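Local coordinates for putative peptidase (Parabacteroides merdae, PDB 4L8K), which probably cleaves peptide bonds as a serine peptidase of family S41, although its natural substrate is not known, at residues E21-C24 with F25-F28; V64-G67 with H68-L71; F228-V231 with M232-L235; V270-V273 with N274-T278. All coordinates share one frame; numbering follows the deposited sequence.

Contact 1: residues E21-C24 with F25-F28; sequences ENYC and FFAF
Tyr23 drives the edge of its ring into the face of Phe26 in a T-shaped (edge-to-face) pair, with centroids 5.0 Å apart and planes at 60°. Tyr23 CD2 sits above the middle of the Phe26 ring, while Tyr23 CB comes within 3.7 Å of Phe26 CE2. Torsion explains the reach: Tyr23 has CG anti to its nitrogen (chi1 -169°), which also lays Tyr23 CE2 3.9 Å from Phe25 CB. One residue on, Cys24 CB makes a CH-pi contact over the centre of the Phe25 ring, 3.9 Å from the centroid, and SG lies farther off at a slant. No direct hydrogen bond joins 21-24 to 25-28. Instead, one water takes the N-H of Phe26 and gives to Tyr23 O at 2.8 Å, and a second likewise links Ala27 N with Cys24 O. The Phe28 N to Phe25 O bond closes the following turn. Farther out, Tyr23 OH is bonded to Asp66, and the Phe26 ring also meets Trp33 and His190. Were the Phe26 ring cut back to an alanine, the Tyr23 edge would probably lose its aromatic face and a gap open beside those two rings. The arrangement is a helix exit: helix 8-22 gives out at Asn22, Tyr23 is first to leave helical backbone angles, and the chain runs through a water-bridged bend into a short 3-10 turn, in the Tricorn C1-like part.

Contact 2: residues V64-G67 with H68-L71; sequences VKDG and HTNL. With MPD ((4S)-2-methyl-2,4-pentanediol), chain F; PO4 (phosphate ion), chain E.
Asp66 swings CG away from its own nitrogen (chi1 -178°) and thereby lays its carboxylate across the start of the next segment, while Thr69 places OG1 beside its backbone nitrogen (chi1 -69°), where the carboxylate can reach it. The result is an Asx turn superposed on a type I beta turn from Asp66 to Thr69, just ahead of strand 70-72. Asp66 OD1 takes the N-H of His68 at 2.8 Å. Asp66 OD2 receives the hydroxyl of Thr69, with OG1 2.9 Å away. Each oxygen thus has its own donor, which holds the carboxylate against rotation; both donors stand well out of its plane. The backbone closes the turn with Thr69 N to Asp66 O. Asp66 OD2 has a further partner in Tyr23 OH, which ties the turn to the end of helix 8-22.

The turn presents His68 to a pocket that holds a phosphate ion and a pentanediol, both probably from the crystallisation liquor. Ser223, Ser249, Gly250, Arg264 and Ser266 also bind the phosphate, making this an anion site where the turn meets strand 262-266 and the loops at Ser223 and Ser249. His68 NE2 is bonded to Gly246 O, and ND1 turns to the phosphate. The diol bridges Gly67 in the turn and Asn70 at the start of the strand: its O2 gives to Gly67 O at 2.5 Å, and its O4 gives to Asn70 OD1 at 2.8 Å. Beside it, His68 ND1 donates to phosphate O4 over 2.7 Å along a bent path, 133° at the hydrogen.

Contact 3: residues F228-V231 with M232-L235; sequences FVNV and MRLL
Asn230 OD1 is gripped by two nitrogens of Arg233, NH2 at 2.9 Å and NE at 3.1 Å, in a side-on fork at the C-terminal end of helix 224-232. The oxygen lies in the guanidinium plane; that plane and the amide of Asn230 are turned 71° apart, yet both nitrogens come in only about 20° off the plane of the amide. NE also makes a weak bond to Asn230 O. To fold back this way, Arg233 puts CG between its nitrogen and carbonyl carbon (chi1 51°) and bends again at the next bond. The backbone beneath is still helical, Met232 N reaching Phe228 O and Arg233 N reaching Val229 O. It then tightens, with Leu234 N turning to Val231 O and a type I turn from Met232 to Leu235 taking the chain toward strand 238-242.

On another side of the helix, the Phe228 ring packs among Phe128, Phe152 and Ile168, and Met232 covers one of its faces. Met232 was modelled as selenomethionine, and its selenium makes an oblique Met-aromatic contact 4.6 Å from the ring centroid. The nearer touch is a CH-pi one, with Met232 CG over the ring toward its rim and 3.7 Å from Phe228 CZ.

Contact 4: residues V270-V273 with N274-T278; sequences VLDV and NKQHT
Leu271 and His277 face each other as a single antiparallel bridge, CA to CA 4.6 Å, a non-hydrogen-bonded pair flanked by Asp272 N to Gln276 O at 2.8 Å and Thr278 N to Val270 O, in a chain that reverses through a type I turn closed by Lys275 N on Asp272 O.

The carboxylate of Asp272 holds the turn from within. With CG between the backbone nitrogen and the carbonyl carbon (chi1 61°), it tucks OD1 into the bend, where it accepts Asn274 N and Gln276 N, each at 2.9 Å, from opposite faces of the carboxylate plane. OD2 receives a water at 2.6 Å, which in turn accepts from Asn274 ND2. With an alanine at this point the N-H groups of Asn274 and Gln276 are likely to lose their shared acceptor, freeing the turn to shift. Next to the turn, Leu271 and His277 lie side by side, with Leu271 CD2 3.5 Å from the imidazole centroid and almost straight above it, a CH-pi contact. At the other end of the reversal, Val270 O takes the N-H of Thr278 nearly along the C=O axis and, from above the carbonyl plane, the Thr278 hydroxyl at OG1. A further water joins Val270 O to His277 ND1.

Lys275 has the left-handed backbone (phi 63°) of a G1 bulge, and the whole is a 3:5 beta hairpin with an Asx turn at Asp272. Its strand 270-271 runs antiparallel to strand 177-182 at the edge of a small sheet, beside helix 224-232.

How the contacts relate
From the N terminus the contacts follow in series, none nesting or crossing, and each closes a short turn in continuous chain. Contact 1 shapes the exit from helix 8-22, and contact 2 the turn before strand 70-72. They touch through the Tyr23 hydroxyl bonded to Asp66, Tyr23 packing on Thr69 and Val64, and Phe26 on Val64. Contacts 3 and 4 belong to the S41 part: the end of helix 224-232 meets the hairpin at 270-278 through Leu234 on Val273 and a long, weak ion pair between Arg233 and Asp272. Across the two parts, Phe25 and Phe28 of contact 1 reach His277 of contact 4. Contacts 2 and 3 stay apart, with nearest atoms about 12 Å away.

Contact 1: residues E21-C24 with F25-F28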
ATOM      1  N   GLU A  21       4.409  16.645  17.716  1.00 33.84           N
ATOM      2  CA  GLU A  21       5.730  16.090  17.953  1.00 34.01           C
ATOM      3  C   GLU A  21       6.051  14.820  17.169  1.00 37.81           C
ATOM      4  O   GLU A  21       7.240  14.543  16.981  1.00 39.15           O
ATOM      5  CB  GLU A  21       5.906  15.814  19.456  1.00 36.25           C
ATOM      6  CG  GLU A  21       5.783  17.091  20.294  1.00 44.41           C
ATOM      7  CD  GLU A  21       5.807  16.978  21.805  1.00 58.97           C
ATOM      8  OE1 GLU A  21       5.760  15.847  22.345  1.00 48.91           O
ATOM      9  OE2 GLU A  21       5.849  18.047  22.456  1.00 61.45           O
ATOM     10  N   ASN A  22       5.032  14.039  16.730  1.00 33.36           N
ATOM     11  CA  ASN A  22       5.272  12.738  16.074  1.00 31.50           C
ATOM     12  C   ASN A  22       4.778  12.622  14.628  1.00 33.03           C
ATOM     13  O   ASN A  22       5.280  11.748  13.910  1.00 33.00           O
ATOM     14  CB  ASN A  22       4.657  11.612  16.897  1.00 32.25           C
ATOM     15  CG  ASN A  22       5.169  11.583  18.311  1.00 45.41           C
ATOM     16  OD1 ASN A  22       6.268  11.108  18.588  1.00 42.32           O
ATOM     17  ND2 ASN A  22       4.408  12.153  19.226  1.00 34.35           N
ATOM     18  N   TYR A  23       3.820  13.463  14.191  1.00 29.57           N
ATOM     19  CA  TYR A  23       3.306  13.406  12.808  1.00 29.59           C
ATOM     20  C   TYR A  23       4.433  13.820  11.840  1.00 35.60           C
ATOM     21  O   TYR A  23       5.089  14.842  12.050  1.00 36.77           O
ATOM     22  CB  TYR A  23       2.037  14.264  12.637  1.00 30.52           C
ATOM     23  CG  TYR A  23       1.339  14.025  11.321  1.00 30.25           C
ATOM     24  CD1 TYR A  23       0.600  12.864  11.101  1.00 30.68           C
ATOM     25  CD2 TYR A  23       1.458  14.934  10.272  1.00 30.70           C
ATOM     26  CE1 TYR A  23      -0.026  12.627   9.879  1.00 28.67           C
ATOM     27  CE2 TYR A  23       0.842  14.701   9.040  1.00 30.28           C
ATOM     28  CZ  TYR A  23       0.101  13.546   8.852  1.00 33.20           C
ATOM     29  OH  TYR A  23      -0.504  13.300   7.648  1.00 37.66           O
ATOM     30  N   CYS A  24       4.697  12.980  10.830  1.00 33.42           N
ATOM     31  CA  CYS A  24       5.840  13.105   9.917  1.00 34.79           C
ATOM     32  C   CYS A  24       5.596  13.908   8.643  1.00 36.12           C
ATOM     33  O   CYS A  24       6.582  14.178   7.949  1.00 35.70           O
ATOM     34  CB  CYS A  24       6.352  11.715   9.543  1.00 35.14           C
ATOM     35  SG  CYS A  24       6.808  10.677  10.947  1.00 39.67           S
ATOM     36  N   PHE A  25       4.332  14.257   8.294  1.00 28.98           N
ATOM     37  CA  PHE A  25       4.108  14.822   6.972  1.00 27.08           C
ATOM     38  C   PHE A  25       3.500  16.214   6.924  1.00 32.18           C
ATOM     39  O   PHE A  25       2.932  16.575   5.890  1.00 31.94           O
ATOM     40  CB  PHE A  25       3.252  13.824   6.160  1.00 27.19           C
ATOM     41  CG  PHE A  25       3.883  12.445   6.144  1.00 26.99           C
ATOM     42  CD1 PHE A  25       5.040  12.196   5.398  1.00 28.77           C
ATOM     43  CD2 PHE A  25       3.389  11.429   6.956  1.00 26.85           C
ATOM     44  CE1 PHE A  25       5.648  10.929   5.414  1.00 28.76           C
ATOM     45  CE2 PHE A  25       4.021  10.181   7.006  1.00 27.98           C
ATOM     46  CZ  PHE A  25       5.138   9.934   6.225  1.00 26.31           C
ATOM     47  N   PHE A  26       3.739  17.045   7.949  1.00 31.12           N
ATOM     48  CA  PHE A  26       3.231  18.427   7.997  1.00 32.65           C
ATOM     49  C   PHE A  26       3.690  19.297   6.803  1.00 40.40           C
ATOM     50  O   PHE A  26       2.903  20.111   6.323  1.00 40.02           O
ATOM     51  CB  PHE A  26       3.622  19.118   9.317  1.00 34.19           C
ATOM     52  CG  PHE A  26       2.784  18.706  10.498  1.00 33.90           C
ATOM     53  CD1 PHE A  26       1.400  18.828  10.467  1.00 35.69           C
ATOM     54  CD2 PHE A  26       3.379  18.236  11.663  1.00 35.32           C
ATOM     55  CE1 PHE A  26       0.626  18.460  11.568  1.00 35.34           C
ATOM     56  CE2 PHE A  26       2.603  17.880  12.770  1.00 37.41           C
ATOM     57  CZ  PHE A  26       1.234  18.009  12.719  1.00 34.51           C
ATOM     58  N   ALA A  27       4.922  19.081   6.294  1.00 38.81           N
ATOM     59  CA  ALA A  27       5.496  19.810   5.154  1.00 39.90           C
ATOM     60  C   ALA A  27       4.712  19.605   3.847  1.00 45.14           C
ATOM     61  O   ALA A  27       4.830  20.437   2.949  1.00 47.59           O
ATOM     62  CB  ALA A  27       6.948  19.385   4.944  1.00 40.59           C
ATOM     63  N   PHE A  28       3.898  18.531   3.753  1.00 38.69           N
ATOM     64  CA  PHE A  28       3.118  18.187   2.566  1.00 37.28           C
ATOM     65  C   PHE A  28       1.638  18.512   2.722  1.00 39.80           C
ATOM     66  O   PHE A  28       0.846  18.091   1.888  1.00 39.06           O
ATOM     67  CB  PHE A  28       3.302  16.687   2.235  1.00 37.93           C
ATOM     68  CG  PHE A  28       4.760  16.281   2.174  1.00 39.08           C
ATOM     69  CD1 PHE A  28       5.434  15.872   3.318  1.00 41.98           C
ATOM     70  CD2 PHE A  28       5.467  16.346   0.980  1.00 41.19           C
ATOM     71  CE1 PHE A  28       6.788  15.553   3.277  1.00 43.56           C
ATOM     72  CE2 PHE A  28       6.825  16.022   0.938  1.00 44.92           C
ATOM     73  CZ  PHE A  28       7.475  15.624   2.086  1.00 43.61           C
TER
HETATM   74  O   HOH W   1       5.795  16.718  10.103  1.00 36.83           O
HETATM   75  O   HOH W   2       6.755  17.320   7.411  1.00 53.33           O

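Contact 2: residues V64-G67 with H68-L71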
ATOM      1  N   VAL A  64      -5.343  17.280   8.345  1.00 26.44           N
ATOM      2  CA  VAL A  64      -4.157  16.861   7.591  1.00 25.47           C
ATOM      3  C   VAL A  64      -4.549  15.954   6.404  1.00 28.77           C
ATOM      4  O   VAL A  64      -3.660  15.510   5.700  1.00 28.38           O
ATOM      5  CB  VAL A  64      -3.009  16.234   8.441  1.00 28.49           C
ATOM      6  CG1 VAL A  64      -2.476  17.232   9.464  1.00 29.26           C
ATOM      7  CG2 VAL A  64      -3.417  14.913   9.100  1.00 26.78           C
ATOM      8  N   LYS A  65      -5.860  15.684   6.176  1.00 25.98           N
ATOM      9  CA  LYS A  65      -6.370  14.906   5.028  1.00 24.71           C
ATOM     10  C   LYS A  65      -5.528  13.659   4.757  1.00 28.51           C
ATOM     11  O   LYS A  65      -4.992  13.479   3.655  1.00 27.69           O
ATOM     12  CB  LYS A  65      -6.416  15.805   3.775  1.00 27.19           C
ATOM     13  CG  LYS A  65      -7.352  16.996   3.944  1.00 31.64           C
ATOM     14  CD  LYS A  65      -7.230  17.926   2.759  1.00 38.47           C
ATOM     15  CE  LYS A  65      -8.044  19.192   2.900  1.00 51.25           C
ATOM     16  NZ  LYS A  65      -9.505  18.922   2.987  1.00 66.92           N
ATOM     17  N   ASP A  66      -5.411  12.799   5.790  1.00 24.57           N
ATOM     18  CA  ASP A  66      -4.567  11.622   5.759  1.00 22.52           C
ATOM     19  C   ASP A  66      -5.379  10.334   6.018  1.00 25.43           C
ATOM     20  O   ASP A  66      -5.909  10.131   7.123  1.00 23.56           O
ATOM     21  CB  ASP A  66      -3.451  11.805   6.805  1.00 24.06           C
ATOM     22  CG  ASP A  66      -2.451  10.683   6.879  1.00 30.07           C
ATOM     23  OD1 ASP A  66      -2.566   9.729   6.079  1.00 29.67           O
ATOM     24  OD2 ASP A  66      -1.550  10.757   7.728  1.00 33.42           O
ATOM     25  N   GLY A  67      -5.385   9.445   5.013  1.00 21.03           N
ATOM     26  CA  GLY A  67      -6.092   8.168   5.082  1.00 19.66           C
ATOM     27  C   GLY A  67      -5.456   7.214   6.064  1.00 22.27           C
ATOM     28  O   GLY A  67      -6.066   6.220   6.443  1.00 21.20           O
ATOM     29  N   HIS A  68      -4.236   7.525   6.506  1.00 20.33           N
ATOM     30  CA  HIS A  68      -3.484   6.686   7.440  1.00 20.43           C
ATOM     31  C   HIS A  68      -3.617   7.157   8.880  1.00 22.91           C
ATOM     32  O   HIS A  68      -3.114   6.477   9.754  1.00 23.99           O
ATOM     33  CB  HIS A  68      -2.000   6.571   6.999  1.00 21.51           C
ATOM     34  CG  HIS A  68      -1.908   5.789   5.721  1.00 24.42           C
ATOM     35  ND1 HIS A  68      -1.982   4.402   5.725  1.00 26.07           N
ATOM     36  CD2 HIS A  68      -1.988   6.221   4.439  1.00 25.71           C
ATOM     37  CE1 HIS A  68      -2.018   4.035   4.446  1.00 24.63           C
ATOM     38  NE2 HIS A  68      -2.012   5.088   3.636  1.00 24.83           N
ATOM     39  N   THR A  69      -4.331   8.262   9.131  1.00 19.18           N
ATOM     40  CA  THR A  69      -4.533   8.819  10.465  1.00 19.99           C
ATOM     41  C   THR A  69      -5.935   8.479  10.972  1.00 22.93           C
ATOM     42  O   THR A  69      -6.919   8.682  10.250  1.00 21.62           O
ATOM     43  CB  THR A  69      -4.254  10.341  10.469  1.00 27.99           C
ATOM     44  OG1 THR A  69      -2.858  10.535  10.264  1.00 27.97           O
ATOM     45  CG2 THR A  69      -4.664  11.027  11.772  1.00 18.74           C
ATOM     46  N   ASN A  70      -6.015   7.979  12.228  1.00 20.16           N
ATOM     47  CA  ASN A  70      -7.282   7.625  12.879  1.00 20.85           C
ATOM     48  C   ASN A  70      -7.270   7.895  14.382  1.00 25.63           C
ATOM     49  O   ASN A  70      -6.257   7.699  15.047  1.00 28.21           O
ATOM     50  CB  ASN A  70      -7.606   6.124  12.663  1.00 23.27           C
ATOM     51  CG  ASN A  70      -7.571   5.688  11.217  1.00 41.22           C
ATOM     52  OD1 ASN A  70      -6.548   5.206  10.723  1.00 35.04           O
ATOM     53  ND2 ASN A  70      -8.668   5.886  10.496  1.00 25.22           N
ATOM     54  N   LEU A  71      -8.424   8.281  14.913  1.00 21.21           N
ATOM     55  CA  LEU A  71      -8.672   8.434  16.347  1.00 19.99           C
ATOM     56  C   LEU A  71      -9.564   7.259  16.726  1.00 24.53           C
ATOM     57  O   LEU A  71     -10.592   7.054  16.072  1.00 25.50           O
ATOM     58  CB  LEU A  71      -9.321   9.794  16.699  1.00 18.97           C
ATOM     59  CG  LEU A  71      -9.559  10.076  18.198  1.00 22.49           C
ATOM     60  CD1 LEU A  71      -8.240  10.224  18.969  1.00 22.76           C
ATOM     61  CD2 LEU A  71     -10.397  11.339  18.373  1.00 23.03           C
TER
HETATM   62  C1  MPD F 402      -4.275   3.075   8.368  1.00 55.05           C
HETATM   63  C2  MPD F 402      -4.964   2.689   7.084  1.00 52.53           C
HETATM   64  O2  MPD F 402      -5.108   3.888   6.301  1.00 51.49           O
HETATM   65  CM  MPD F 402      -4.100   1.730   6.311  1.00 51.91           C
HETATM   66  C3  MPD F 402      -6.352   2.059   7.353  1.00 50.92           C
HETATM   67  C4  MPD F 402      -7.036   2.710   8.580  1.00 47.88           C
HETATM   68  O4  MPD F 402      -7.416   4.077   8.353  1.00 40.41           O
HETATM   69  C5  MPD F 402      -8.200   1.886   9.078  1.00 50.25           C
HETATM   70  P   PO4 E 401       0.683   2.678   7.915  1.00 44.00           P
HETATM   71  O1  PO4 E 401       1.727   3.637   8.457  1.00 49.01           O
HETATM   72  O2  PO4 E 401       1.053   2.310   6.443  1.00 44.14           O
HETATM   73  O3  PO4 E 401       0.657   1.406   8.803  1.00 46.64           O
HETATM   74  O4  PO4 E 401      -0.696   3.378   7.921  1.00 44.92           O
HETATM   75  O   HOH W   3      -8.134   8.035   7.969  1.00 17.99           O

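Contact 3: residues F228-V231 with M232-L235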
ATOM      1  N   PHE A 228       6.159  -3.088  -1.034  1.00 20.50           N
ATOM      2  CA  PHE A 228       6.350  -4.186  -1.987  1.00 20.11           C
ATOM      3  C   PHE A 228       6.372  -3.606  -3.433  1.00 22.67           C
ATOM      4  O   PHE A 228       7.271  -3.920  -4.217  1.00 20.19           O
ATOM      5  CB  PHE A 228       5.201  -5.245  -1.846  1.00 20.73           C
ATOM      6  CG  PHE A 228       5.213  -6.315  -2.912  1.00 21.02           C
ATOM      7  CD1 PHE A 228       6.134  -7.360  -2.864  1.00 22.89           C
ATOM      8  CD2 PHE A 228       4.300  -6.284  -3.966  1.00 21.85           C
ATOM      9  CE1 PHE A 228       6.147  -8.359  -3.850  1.00 23.24           C
ATOM     10  CE2 PHE A 228       4.327  -7.270  -4.958  1.00 23.53           C
ATOM     11  CZ  PHE A 228       5.243  -8.308  -4.887  1.00 21.48           C
ATOM     12  N   VAL A 229       5.365  -2.772  -3.766  1.00 19.35           N
ATOM     13  CA  VAL A 229       5.238  -2.133  -5.074  1.00 19.82           C
ATOM     14  C   VAL A 229       6.492  -1.269  -5.331  1.00 23.40           C
ATOM     15  O   VAL A 229       7.068  -1.336  -6.415  1.00 22.24           O
ATOM     16  CB  VAL A 229       3.912  -1.329  -5.172  1.00 22.91           C
ATOM     17  CG1 VAL A 229       3.910  -0.394  -6.386  1.00 22.45           C
ATOM     18  CG2 VAL A 229       2.718  -2.292  -5.249  1.00 22.08           C
ATOM     19  N   ASN A 230       6.937  -0.524  -4.310  1.00 20.36           N
ATOM     20  CA  ASN A 230       8.113   0.320  -4.385  1.00 21.18           C
ATOM     21  C   ASN A 230       9.365  -0.472  -4.826  1.00 25.93           C
ATOM     22  O   ASN A 230      10.151   0.036  -5.623  1.00 25.61           O
ATOM     23  CB  ASN A 230       8.372   0.986  -3.049  1.00 22.58           C
ATOM     24  CG  ASN A 230       9.571   1.919  -3.031  1.00 41.04           C
ATOM     25  OD1 ASN A 230       9.806   2.713  -3.938  1.00 31.22           O
ATOM     26  ND2 ASN A 230      10.366   1.828  -2.001  1.00 41.73           N
ATOM     27  N   VAL A 231       9.548  -1.688  -4.299  1.00 21.74           N
ATOM     28  CA  VAL A 231      10.704  -2.515  -4.640  1.00 22.54           C
ATOM     29  C   VAL A 231      10.530  -3.086  -6.054  1.00 22.91           C
ATOM     30  O   VAL A 231      11.472  -3.056  -6.845  1.00 23.40           O
ATOM     31  CB  VAL A 231      10.940  -3.641  -3.584  1.00 28.15           C
ATOM     32  CG1 VAL A 231      12.127  -4.537  -3.970  1.00 29.03           C
ATOM     33  CG2 VAL A 231      11.142  -3.051  -2.189  1.00 28.25           C
HETATM   34  N   MSE A 232       9.325  -3.583  -6.372  1.00 16.99           N
HETATM   35  CA  MSE A 232       9.038  -4.236  -7.644  1.00 15.02           C
HETATM   36  C   MSE A 232       9.245  -3.300  -8.835  1.00 20.22           C
HETATM   37  O   MSE A 232       9.848  -3.739  -9.814  1.00 20.18           O
HETATM   38  CB  MSE A 232       7.620  -4.840  -7.652  1.00 14.76           C
HETATM   39  CG  MSE A 232       7.472  -6.003  -6.654  1.00 17.96           C
HETATM   40 SE   MSE A 232       8.477  -7.616  -7.123  0.75 21.11          SE
HETATM   41  CE  MSE A 232       7.406  -8.171  -8.568  1.00 15.65           C
ATOM     42  N   ARG A 233       8.847  -2.006  -8.726  1.00 16.12           N
ATOM     43  CA  ARG A 233       9.002  -1.049  -9.826  1.00 17.13           C
ATOM     44  C   ARG A 233      10.459  -0.669 -10.098  1.00 24.46           C
ATOM     45  O   ARG A 233      10.716   0.039 -11.084  1.00 25.84           O
ATOM     46  CB  ARG A 233       8.139   0.222  -9.632  1.00 21.57           C
ATOM     47  CG  ARG A 233       8.262   0.937  -8.295  1.00 28.46           C
ATOM     48  CD  ARG A 233       9.480   1.814  -8.186  1.00 30.45           C
ATOM     49  NE  ARG A 233       9.376   2.676  -7.008  1.00 32.39           N
ATOM     50  CZ  ARG A 233       8.883   3.901  -7.043  1.00 34.90           C
ATOM     51  NH1 ARG A 233       8.471   4.422  -8.189  1.00 21.48           N
ATOM     52  NH2 ARG A 233       8.811   4.624  -5.934  1.00 33.70           N
ATOM     53  N   LEU A 234      11.420  -1.119  -9.254  1.00 21.08           N
ATOM     54  CA  LEU A 234      12.847  -0.861  -9.494  1.00 20.87           C
ATOM     55  C   LEU A 234      13.440  -1.899 -10.423  1.00 25.59           C
ATOM     56  O   LEU A 234      14.564  -1.738 -10.877  1.00 28.60           O
ATOM     57  CB  LEU A 234      13.650  -0.904  -8.163  1.00 21.38           C
ATOM     58  CG  LEU A 234      13.230   0.022  -7.011  1.00 24.79           C
ATOM     59  CD1 LEU A 234      14.026  -0.306  -5.770  1.00 24.43           C
ATOM     60  CD2 LEU A 234      13.415   1.486  -7.386  1.00 25.05           C
ATOM     61  N   LEU A 235      12.709  -2.985 -10.682  1.00 21.50           N
ATOM     62  CA  LEU A 235      13.206  -4.123 -11.433  1.00 21.64           C
ATOM     63  C   LEU A 235      12.928  -4.005 -12.933  1.00 24.97           C
ATOM     64  O   LEU A 235      11.840  -3.583 -13.348  1.00 24.56           O
ATOM     65  CB  LEU A 235      12.638  -5.411 -10.830  1.00 21.87           C
ATOM     66  CG  LEU A 235      12.861  -5.549  -9.289  1.00 25.86           C
ATOM     67  CD1 LEU A 235      12.195  -6.805  -8.741  1.00 24.21           C
ATOM     68  CD2 LEU A 235      14.361  -5.526  -8.923  1.00 27.43           C
TER

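Contact 4: residues V270-V273 with N274-T278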
ATOM      1  N   VAL A 270       9.026   6.710   4.403  1.00 28.79           N
ATOM      2  CA  VAL A 270       9.720   5.745   3.554  1.00 27.32           C
ATOM      3  C   VAL A 270       9.998   6.481   2.245  1.00 31.85           C
ATOM      4  O   VAL A 270       9.087   7.103   1.679  1.00 32.03           O
ATOM      5  CB  VAL A 270       8.950   4.409   3.357  1.00 29.10           C
ATOM      6  CG1 VAL A 270       9.534   3.587   2.208  1.00 28.29           C
ATOM      7  CG2 VAL A 270       8.939   3.588   4.643  1.00 28.50           C
ATOM      8  N   LEU A 271      11.272   6.462   1.802  1.00 26.21           N
ATOM      9  CA  LEU A 271      11.677   7.138   0.586  1.00 24.04           C
ATOM     10  C   LEU A 271      12.085   6.146  -0.478  1.00 27.20           C
ATOM     11  O   LEU A 271      12.631   5.087  -0.167  1.00 26.53           O
ATOM     12  CB  LEU A 271      12.841   8.129   0.851  1.00 24.49           C
ATOM     13  CG  LEU A 271      12.766   9.010   2.106  1.00 27.78           C
ATOM     14  CD1 LEU A 271      14.045   9.753   2.315  1.00 27.39           C
ATOM     15  CD2 LEU A 271      11.599   9.972   2.037  1.00 31.41           C
ATOM     16  N   ASP A 272      11.877   6.515  -1.752  1.00 23.74           N
ATOM     17  CA  ASP A 272      12.319   5.678  -2.852  1.00 24.07           C
ATOM     18  C   ASP A 272      13.854   5.888  -3.082  1.00 27.22           C
ATOM     19  O   ASP A 272      14.492   6.618  -2.322  1.00 26.53           O
ATOM     20  CB  ASP A 272      11.474   5.943  -4.124  1.00 26.77           C
ATOM     21  CG  ASP A 272      11.503   7.353  -4.696  1.00 40.51           C
ATOM     22  OD1 ASP A 272      12.499   8.088  -4.447  1.00 43.86           O
ATOM     23  OD2 ASP A 272      10.567   7.701  -5.441  1.00 41.92           O
ATOM     24  N   VAL A 273      14.437   5.261  -4.126  1.00 22.89           N
ATOM     25  CA  VAL A 273      15.870   5.367  -4.424  1.00 22.38           C
ATOM     26  C   VAL A 273      16.274   6.823  -4.829  1.00 28.36           C
ATOM     27  O   VAL A 273      17.454   7.156  -4.799  1.00 27.85           O
ATOM     28  CB  VAL A 273      16.355   4.334  -5.474  1.00 24.93           C
ATOM     29  CG1 VAL A 273      16.250   2.915  -4.922  1.00 24.07           C
ATOM     30  CG2 VAL A 273      15.597   4.474  -6.810  1.00 24.54           C
ATOM     31  N   ASN A 274      15.301   7.675  -5.172  1.00 28.72           N
ATOM     32  CA  ASN A 274      15.561   9.082  -5.526  1.00 31.52           C
ATOM     33  C   ASN A 274      15.273   9.991  -4.318  1.00 35.16           C
ATOM     34  O   ASN A 274      15.226  11.216  -4.468  1.00 35.17           O
ATOM     35  CB  ASN A 274      14.729   9.519  -6.749  1.00 32.68           C
ATOM     36  CG  ASN A 274      14.880   8.594  -7.924  1.00 55.89           C
ATOM     37  OD1 ASN A 274      15.985   8.241  -8.347  1.00 50.45           O
ATOM     38  ND2 ASN A 274      13.761   8.137  -8.439  1.00 50.90           N
ATOM     39  N   LYS A 275      15.094   9.366  -3.117  1.00 29.17           N
ATOM     40  CA  LYS A 275      14.834  10.005  -1.833  1.00 29.31           C
ATOM     41  C   LYS A 275      13.486  10.782  -1.844  1.00 34.05           C
ATOM     42  O   LYS A 275      13.304  11.748  -1.096  1.00 34.85           O
ATOM     43  CB  LYS A 275      16.019  10.893  -1.412  1.00 32.85           C
ATOM     44  CG  LYS A 275      17.224  10.060  -0.997  1.00 32.03           C
ATOM     45  CD  LYS A 275      18.438  10.900  -0.687  1.00 34.88           C
ATOM     46  CE  LYS A 275      19.603  10.013  -0.322  1.00 39.84           C
ATOM     47  NZ  LYS A 275      20.848  10.792  -0.109  1.00 52.32           N
ATOM     48  N   GLN A 276      12.528  10.309  -2.660  1.00 29.49           N
ATOM     49  CA  GLN A 276      11.180  10.887  -2.736  1.00 28.85           C
ATOM     50  C   GLN A 276      10.212  10.069  -1.881  1.00 30.64           C
ATOM     51  O   GLN A 276      10.304   8.839  -1.834  1.00 27.43           O
ATOM     52  CB  GLN A 276      10.681  10.994  -4.194  1.00 29.35           C
ATOM     53  CG  GLN A 276      11.641  11.748  -5.143  1.00 36.21           C
ATOM     54  CD  GLN A 276      12.034  13.171  -4.718  1.00 48.06           C
ATOM     55  OE1 GLN A 276      11.269  13.957  -4.145  1.00 44.89           O
ATOM     56  NE2 GLN A 276      13.298  13.468  -4.868  1.00 37.40           N
ATOM     57  N   HIS A 277       9.286  10.771  -1.197  1.00 29.20           N
ATOM     58  CA  HIS A 277       8.286  10.174  -0.310  1.00 28.10           C
ATOM     59  C   HIS A 277       7.291   9.296  -1.073  1.00 29.41           C
ATOM     60  O   HIS A 277       6.781   9.706  -2.112  1.00 27.77           O
ATOM     61  CB  HIS A 277       7.545  11.278   0.457  1.00 29.48           C
ATOM     62  CG  HIS A 277       8.389  11.930   1.491  1.00 33.56           C
ATOM     63  ND1 HIS A 277       8.314  11.553   2.812  1.00 35.37           N
ATOM     64  CD2 HIS A 277       9.338  12.882   1.359  1.00 35.73           C
ATOM     65  CE1 HIS A 277       9.210  12.290   3.439  1.00 35.34           C
ATOM     66  NE2 HIS A 277       9.855  13.099   2.605  1.00 35.92           N
ATOM     67  N   THR A 278       7.034   8.079  -0.554  1.00 25.68           N
ATOM     68  CA  THR A 278       6.078   7.106  -1.139  1.00 23.26           C
ATOM     69  C   THR A 278       4.781   7.039  -0.296  1.00 26.58           C
ATOM     70  O   THR A 278       3.845   6.315  -0.647  1.00 25.10           O
ATOM     71  CB  THR A 278       6.735   5.698  -1.224  1.00 25.03           C
ATOM     72  OG1 THR A 278       7.042   5.243   0.098  1.00 26.09           O
ATOM     73  CG2 THR A 278       7.998   5.678  -2.100  1.00 18.32           C
TER
HETATM   74  O   HOH W   4       7.198   8.957   2.722  1.00 20.04           O
HETATM   75  O   HOH W   5      10.957   8.826  -7.790  1.00 37.62           O